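Local coordinates for amidohydrolase 3 domain-containing protein (Pyrococcus horikoshii, PDB 3IGH) that is uncharacterised but probably acts as a metal-dependent amidohydrolase, hydrolysing carbon-nitrogen bonds other than peptide bonds, at residues P408-R418 and Q432-Y443. Numbering follows the deposited sequence.
Sequences PWLTVDAAVNR and QALDIKDALHSY. With SO4 (sulfate ion), chain N.
Val-412 and Val-416 of helix 408-417 pack against Ala-439 in a largely buried helix-helix contact within the amidohydrolase domain, of the TIM-barrel clan. The axis of helix 408-417 and that of the 436-443 part of helix 436-450 approach to 9.3 Å, their N-to-C directions 134° apart. Val-412 is a knob in the hole formed by Ile-436, Ala-439, Leu-440 and Tyr-443. With CG1 anti to its backbone N (chi1 171°), that methyl faces Ala-439 CB, while CG2 meets the edge of the Tyr-443 ring, 3.7 Å from CD1. One turn on, Val-416 CG2 lies 3.9 Å from Ala-439 CB; this small side chain thus receives both valines. The Tyr-443 ring reaches across to Pro-408 and Thr-411: Pro-408 CB lies 3.7 Å from Tyr-443 CZ and Thr-411 CG2 touches CE1. Trp-409 CZ3 packs on Leu-440 CD2.

Where helix 408-417 ends, polar backbone contacts take over. Leu-434 N donates to Ala-415 O (3.1 Å) almost straight at the hydrogen, 174°, and Val-416 CA makes a CA-H...O contact with Leu-434 O. One water bridges Ala-415 O, Gln-432 O and Arg-418 NH1; another joins Val-416 O to Leu-434 O. Gln-432 CB lies over one face of the Arg-418 guanidinium, offset toward its rim, 3.6 Å from CZ, while that group also bonds to Tyr-384 O and Thr-429 OG1. Asp-435 is the N-cap of helix 436-450, its OD1 accepting from Asp-438 N.

Phe-397 of strand 395-397 packs against Ala-415, Leu-434 and Ala-439, Phe-63 of strand 58-68 meets Tyr-443 edge-to-face, and helix 386-392 borders Arg-418, Gln-432 and Leu-434.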
ATOM      1  N   PRO A 408      16.368   8.399  22.474  1.00 28.09           N
ATOM      2  CA  PRO A 408      16.981   9.341  21.553  1.00 26.63           C
ATOM      3  C   PRO A 408      17.885  10.360  22.236  1.00 32.86           C
ATOM      4  O   PRO A 408      18.847  10.814  21.628  1.00 30.49           O
ATOM      5  CB  PRO A 408      15.781  10.018  20.871  1.00 27.73           C
ATOM      6  CG  PRO A 408      14.630   9.758  21.749  1.00 34.54           C
ATOM      7  CD  PRO A 408      14.894   8.479  22.452  1.00 29.52           C
ATOM      8  N   TRP A 409      17.600  10.687  23.495  1.00 30.71           N
ATOM      9  CA  TRP A 409      18.404  11.661  24.210  1.00 30.82           C
ATOM     10  C   TRP A 409      19.816  11.167  24.493  1.00 28.96           C
ATOM     11  O   TRP A 409      20.754  11.965  24.503  1.00 33.84           O
ATOM     12  CB  TRP A 409      17.691  12.136  25.484  1.00 28.35           C
ATOM     13  CG  TRP A 409      16.478  12.945  25.153  1.00 30.69           C
ATOM     14  CD1 TRP A 409      15.181  12.588  25.350  1.00 33.23           C
ATOM     15  CD2 TRP A 409      16.448  14.231  24.509  1.00 32.43           C
ATOM     16  NE1 TRP A 409      14.344  13.579  24.901  1.00 34.56           N
ATOM     17  CE2 TRP A 409      15.093  14.594  24.373  1.00 32.45           C
ATOM     18  CE3 TRP A 409      17.434  15.108  24.037  1.00 31.80           C
ATOM     19  CZ2 TRP A 409      14.692  15.802  23.790  1.00 37.43           C
ATOM     20  CZ3 TRP A 409      17.039  16.310  23.466  1.00 33.89           C
ATOM     21  CH2 TRP A 409      15.675  16.643  23.346  1.00 33.39           C
ATOM     22  N   LEU A 410      19.967   9.855  24.683  1.00 31.83           N
ATOM     23  CA  LEU A 410      21.294   9.243  24.805  1.00 33.04           C
ATOM     24  C   LEU A 410      22.107   9.357  23.513  1.00 36.77           C
ATOM     25  O   LEU A 410      23.324   9.507  23.557  1.00 32.77           O
ATOM     26  CB  LEU A 410      21.194   7.779  25.246  1.00 31.74           C
ATOM     27  CG  LEU A 410      20.573   7.468  26.612  1.00 36.26           C
ATOM     28  CD1 LEU A 410      20.615   5.966  26.875  1.00 41.35           C
ATOM     29  CD2 LEU A 410      21.280   8.238  27.735  1.00 39.82           C
ATOM     30  N   THR A 411      21.425   9.308  22.367  1.00 30.32           N
ATOM     31  CA  THR A 411      22.090   9.431  21.073  1.00 32.12           C
ATOM     32  C   THR A 411      22.401  10.888  20.749  1.00 29.35           C
ATOM     33  O   THR A 411      23.458  11.185  20.182  1.00 29.61           O
ATOM     34  CB  THR A 411      21.275   8.702  19.957  1.00 29.29           C
ATOM     35  OG1 THR A 411      21.492   7.289  20.082  1.00 31.59           O
ATOM     36  CG2 THR A 411      21.669   9.153  18.548  1.00 30.81           C
ATOM     37  N   VAL A 412      21.497  11.795  21.135  1.00 29.99           N
ATOM     38  CA  VAL A 412      21.758  13.236  21.039  1.00 33.18           C
ATOM     39  C   VAL A 412      23.011  13.587  21.852  1.00 33.84           C
ATOM     40  O   VAL A 412      23.914  14.263  21.355  1.00 33.57           O
ATOM     41  CB  VAL A 412      20.549  14.086  21.512  1.00 30.50           C
ATOM     42  CG1 VAL A 412      20.913  15.587  21.605  1.00 33.44           C
ATOM     43  CG2 VAL A 412      19.363  13.906  20.560  1.00 30.51           C
ATOM     44  N   ASP A 413      23.076  13.080  23.081  1.00 33.47           N
ATOM     45  CA  ASP A 413      24.223  13.344  23.950  1.00 33.58           C
ATOM     46  C   ASP A 413      25.540  12.860  23.340  1.00 36.33           C
ATOM     47  O   ASP A 413      26.559  13.552  23.415  1.00 34.72           O
ATOM     48  CB  ASP A 413      24.017  12.721  25.321  1.00 34.77           C
ATOM     49  CG  ASP A 413      24.962  13.310  26.365  1.00 57.92           C
ATOM     50  OD1 ASP A 413      25.041  14.549  26.469  1.00 57.55           O
ATOM     51  OD2 ASP A 413      25.626  12.541  27.078  1.00 50.33           O
ATOM     52  N   ALA A 414      25.494  11.679  22.720  1.00 32.22           N
ATOM     53  CA  ALA A 414      26.645  11.084  22.051  1.00 33.17           C
ATOM     54  C   ALA A 414      27.165  11.952  20.911  1.00 33.80           C
ATOM     55  O   ALA A 414      28.368  12.121  20.761  1.00 32.36           O
ATOM     56  CB  ALA A 414      26.294   9.691  21.557  1.00 32.90           C
ATOM     57  N   ALA A 415      26.259  12.513  20.118  1.00 29.75           N
ATOM     58  CA  ALA A 415      26.645  13.384  19.013  1.00 31.17           C
ATOM     59  C   ALA A 415      27.198  14.720  19.487  1.00 35.38           C
ATOM     60  O   ALA A 415      28.124  15.262  18.881  1.00 36.64           O
ATOM     61  CB  ALA A 415      25.465  13.613  18.078  1.00 28.89           C
ATOM     62  N   VAL A 416      26.619  15.247  20.560  1.00 33.37           N
ATOM     63  CA  VAL A 416      27.003  16.555  21.082  1.00 36.94           C
ATOM     64  C   VAL A 416      28.299  16.460  21.897  1.00 35.76           C
ATOM     65  O   VAL A 416      29.204  17.269  21.715  1.00 39.08           O
ATOM     66  CB  VAL A 416      25.840  17.225  21.889  1.00 35.39           C
ATOM     67  CG1 VAL A 416      26.296  18.539  22.571  1.00 41.84           C
ATOM     68  CG2 VAL A 416      24.651  17.513  20.968  1.00 32.44           C
ATOM     69  N   ASN A 417      28.398  15.443  22.752  1.00 35.26           N
ATOM     70  CA  ASN A 417      29.516  15.333  23.695  1.00 41.55           C
ATOM     71  C   ASN A 417      30.570  14.276  23.398  1.00 45.18           C
ATOM     72  O   ASN A 417      31.593  14.204  24.094  1.00 44.74           O
ATOM     73  CB  ASN A 417      28.976  15.182  25.120  1.00 36.15           C
ATOM     74  CG  ASN A 417      28.195  16.396  25.559  1.00 41.47           C
ATOM     75  OD1 ASN A 417      28.655  17.521  25.400  1.00 49.49           O
ATOM     76  ND2 ASN A 417      27.005  16.180  26.091  1.00 46.05           N
ATOM     77  N   ARG A 418      30.307  13.452  22.383  1.00 37.11           N
ATOM     78  CA  ARG A 418      31.272  12.477  21.844  1.00 39.88           C
ATOM     79  C   ARG A 418      31.990  11.570  22.843  1.00 39.01           C
ATOM     80  O   ARG A 418      33.137  11.211  22.627  1.00 36.14           O
ATOM     81  CB  ARG A 418      32.286  13.158  20.912  1.00 44.54           C
ATOM     82  CG  ARG A 418      31.752  13.391  19.517  1.00 45.79           C
ATOM     83  CD  ARG A 418      32.830  13.841  18.541  1.00 36.07           C
ATOM     84  NE  ARG A 418      33.593  12.749  17.924  1.00 36.66           N
ATOM     85  CZ  ARG A 418      33.179  12.031  16.875  1.00 35.56           C
ATOM     86  NH1 ARG A 418      31.980  12.242  16.343  1.00 27.20           N
ATOM     87  NH2 ARG A 418      33.958  11.082  16.372  1.00 31.94           N
ATOM     88  N   GLN A 432      34.769  16.988  16.069  1.00 37.95           N
ATOM     89  CA  GLN A 432      33.636  16.423  15.339  1.00 39.77           C
ATOM     90  C   GLN A 432      32.317  16.532  16.104  1.00 37.05           C
ATOM     91  O   GLN A 432      31.268  16.119  15.597  1.00 40.90           O
ATOM     92  CB  GLN A 432      33.917  14.970  14.955  1.00 40.92           C
ATOM     93  CG  GLN A 432      35.008  14.813  13.897  1.00 37.09           C
ATOM     94  CD  GLN A 432      34.687  15.576  12.631  1.00 44.43           C
ATOM     95  OE1 GLN A 432      33.669  15.334  11.992  1.00 32.77           O
ATOM     96  NE2 GLN A 432      35.546  16.515  12.274  1.00 35.41           N
ATOM     97  N   ALA A 433      32.380  17.080  17.319  1.00 36.11           N
ATOM     98  CA  ALA A 433      31.197  17.303  18.157  1.00 36.68           C
ATOM     99  C   ALA A 433      30.207  18.227  17.458  1.00 41.72           C
ATOM    100  O   ALA A 433      30.606  19.188  16.804  1.00 41.79           O
ATOM    101  CB  ALA A 433      31.609  17.891  19.499  1.00 34.17           C
ATOM    102  N   LEU A 434      28.919  17.911  17.570  1.00 41.88           N
ATOM    103  CA  LEU A 434      27.871  18.752  16.990  1.00 40.06           C
ATOM    104  C   LEU A 434      27.245  19.585  18.094  1.00 39.63           C
ATOM    105  O   LEU A 434      27.303  19.206  19.260  1.00 39.54           O
ATOM    106  CB  LEU A 434      26.785  17.899  16.319  1.00 41.96           C
ATOM    107  CG  LEU A 434      27.164  16.935  15.188  1.00 45.70           C
ATOM    108  CD1 LEU A 434      25.906  16.398  14.528  1.00 45.55           C
ATOM    109  CD2 LEU A 434      28.034  17.618  14.160  1.00 55.07           C
ATOM    110  N   ASP A 435      26.638  20.712  17.742  1.00 36.50           N
ATOM    111  CA  ASP A 435      25.839  21.424  18.732  1.00 44.01           C
ATOM    112  C   ASP A 435      24.440  20.806  18.797  1.00 43.43           C
ATOM    113  O   ASP A 435      24.054  20.041  17.905  1.00 40.12           O
ATOM    114  CB  ASP A 435      25.815  22.941  18.486  1.00 49.04           C
ATOM    115  CG  ASP A 435      25.311  23.322  17.105  1.00 58.37           C
ATOM    116  OD1 ASP A 435      24.368  22.688  16.582  1.00 62.20           O
ATOM    117  OD2 ASP A 435      25.861  24.290  16.539  1.00 75.52           O
ATOM    118  N   ILE A 436      23.689  21.134  19.847  1.00 40.69           N
ATOM    119  CA  ILE A 436      22.378  20.522  20.074  1.00 38.65           C
ATOM    120  C   ILE A 436      21.371  20.767  18.936  1.00 39.24           C
ATOM    121  O   ILE A 436      20.637  19.851  18.573  1.00 32.89           O
ATOM    122  CB  ILE A 436      21.800  20.867  21.481  1.00 43.66           C
ATOM    123  CG1 ILE A 436      20.606  19.961  21.804  1.00 41.14           C
ATOM    124  CG2 ILE A 436      21.477  22.373  21.615  1.00 43.59           C
ATOM    125  CD1 ILE A 436      20.474  19.629  23.268  1.00 76.14           C
ATOM    126  N   LYS A 437      21.379  21.968  18.351  1.00 34.78           N
ATOM    127  CA  LYS A 437      20.501  22.294  17.219  1.00 38.21           C
ATOM    128  C   LYS A 437      20.712  21.384  16.011  1.00 41.45           C
ATOM    129  O   LYS A 437      19.744  20.923  15.407  1.00 42.24           O
ATOM    130  CB  LYS A 437      20.712  23.733  16.748  1.00 38.74           C
ATOM    131  CG  LYS A 437      19.807  24.783  17.355  1.00 60.23           C
ATOM    132  CD  LYS A 437      19.400  25.803  16.288  1.00 77.53           C
ATOM    133  CE  LYS A 437      20.573  26.214  15.385  1.00 84.67           C
ATOM    134  NZ  LYS A 437      20.191  26.256  13.936  1.00 61.62           N
ATOM    135  N   ASP A 438      21.976  21.159  15.648  1.00 37.88           N
ATOM    136  CA  ASP A 438      22.318  20.278  14.532  1.00 36.33           C
ATOM    137  C   ASP A 438      22.016  18.812  14.837  1.00 35.61           C
ATOM    138  O   ASP A 438      21.671  18.054  13.931  1.00 36.15           O
ATOM    139  CB  ASP A 438      23.787  20.423  14.141  1.00 38.77           C
ATOM    140  CG  ASP A 438      24.092  21.750  13.465  1.00 47.27           C
ATOM    141  OD1 ASP A 438      23.152  22.495  13.120  1.00 56.64           O
ATOM    142  OD2 ASP A 438      25.287  22.049  13.274  1.00 68.00           O
ATOM    143  N   ALA A 439      22.169  18.416  16.099  1.00 34.51           N
ATOM    144  CA  ALA A 439      21.812  17.064  16.526  1.00 35.88           C
ATOM    145  C   ALA A 439      20.305  16.816  16.428  1.00 34.16           C
ATOM    146  O   ALA A 439      19.878  15.768  15.919  1.00 34.26           O
ATOM    147  CB  ALA A 439      22.330  16.779  17.946  1.00 29.23           C
ATOM    148  N   LEU A 440      19.503  17.779  16.896  1.00 30.76           N
ATOM    149  CA  LEU A 440      18.045  17.659  16.823  1.00 34.02           C
ATOM    150  C   LEU A 440      17.532  17.713  15.389  1.00 33.76           C
ATOM    151  O   LEU A 440      16.608  16.985  15.037  1.00 31.13           O
ATOM    152  CB  LEU A 440      17.340  18.697  17.716  1.00 32.16           C
ATOM    153  CG  LEU A 440      17.651  18.542  19.214  1.00 36.03           C
ATOM    154  CD1 LEU A 440      16.892  19.582  20.037  1.00 35.32           C
ATOM    155  CD2 LEU A 440      17.369  17.122  19.744  1.00 33.02           C
ATOM    156  N   HIS A 441      18.148  18.558  14.566  1.00 31.05           N
ATOM    157  CA  HIS A 441      17.842  18.599  13.139  1.00 31.50           C
ATOM    158  C   HIS A 441      18.101  17.246  12.464  1.00 28.68           C
ATOM    159  O   HIS A 441      17.272  16.775  11.681  1.00 31.51           O
ATOM    160  CB  HIS A 441      18.655  19.698  12.445  1.00 27.58           C
ATOM    161  CG  HIS A 441      18.533  19.691  10.951  1.00 32.65           C
ATOM    162  ND1 HIS A 441      17.477  20.284  10.287  1.00 34.64           N
ATOM    163  CD2 HIS A 441      19.336  19.172   9.992  1.00 40.26           C
ATOM    164  CE1 HIS A 441      17.636  20.129   8.985  1.00 38.84           C
ATOM    165  NE2 HIS A 441      18.755  19.456   8.779  1.00 38.85           N
ATOM    166  N   SER A 442      19.249  16.631  12.772  1.00 28.66           N
ATOM    167  CA  SER A 442      19.628  15.346  12.182  1.00 31.17           C
ATOM    168  C   SER A 442      18.696  14.220  12.608  1.00 32.82           C
ATOM    169  O   SER A 442      18.408  13.317  11.822  1.00 32.35           O
ATOM    170  CB  SER A 442      21.077  14.991  12.525  1.00 31.85           C
ATOM    171  OG  SER A 442      21.978  15.930  11.965  1.00 37.52           O
ATOM    172  N   TYR A 443      18.193  14.315  13.837  1.00 28.64           N
ATOM    173  CA  TYR A 443      17.319  13.308  14.418  1.00 32.05           C
ATOM    174  C   TYR A 443      15.830  13.528  14.089  1.00 30.44           C
ATOM    175  O   TYR A 443      14.961  12.783  14.549  1.00 29.63           O
ATOM    176  CB  TYR A 443      17.513  13.309  15.928  1.00 28.80           C
ATOM    177  CG  TYR A 443      17.591  11.945  16.577  1.00 32.46           C
ATOM    178  CD1 TYR A 443      18.349  11.763  17.727  1.00 29.97           C
ATOM    179  CD2 TYR A 443      16.907  10.843  16.058  1.00 24.65           C
ATOM    180  CE1 TYR A 443      18.430  10.527  18.350  1.00 27.50           C
ATOM    181  CE2 TYR A 443      16.987   9.590  16.673  1.00 24.59           C
ATOM    182  CZ  TYR A 443      17.754   9.439  17.825  1.00 32.91           C
ATOM    183  OH  TYR A 443      17.845   8.213  18.463  1.00 29.81           O
TER
HETATM  184  S   SO4 N  13      19.482  29.809  12.083  0.50 73.00           S
HETATM  185  O1  SO4 N  13      20.140  31.019  12.570  0.50 77.97           O
HETATM  186  O2  SO4 N  13      19.638  28.754  13.077  0.50 62.84           O
HETATM  187  O3  SO4 N  13      18.064  30.083  11.883  0.50 71.21           O
HETATM  188  O4  SO4 N  13      20.084  29.395  10.817  0.50 67.90           O
HETATM  189  O   HOH W   1      29.738  14.082  16.886  1.00 37.53           O
HETATM  190  O   HOH W   2      29.282  20.261  21.194  1.00 52.41           O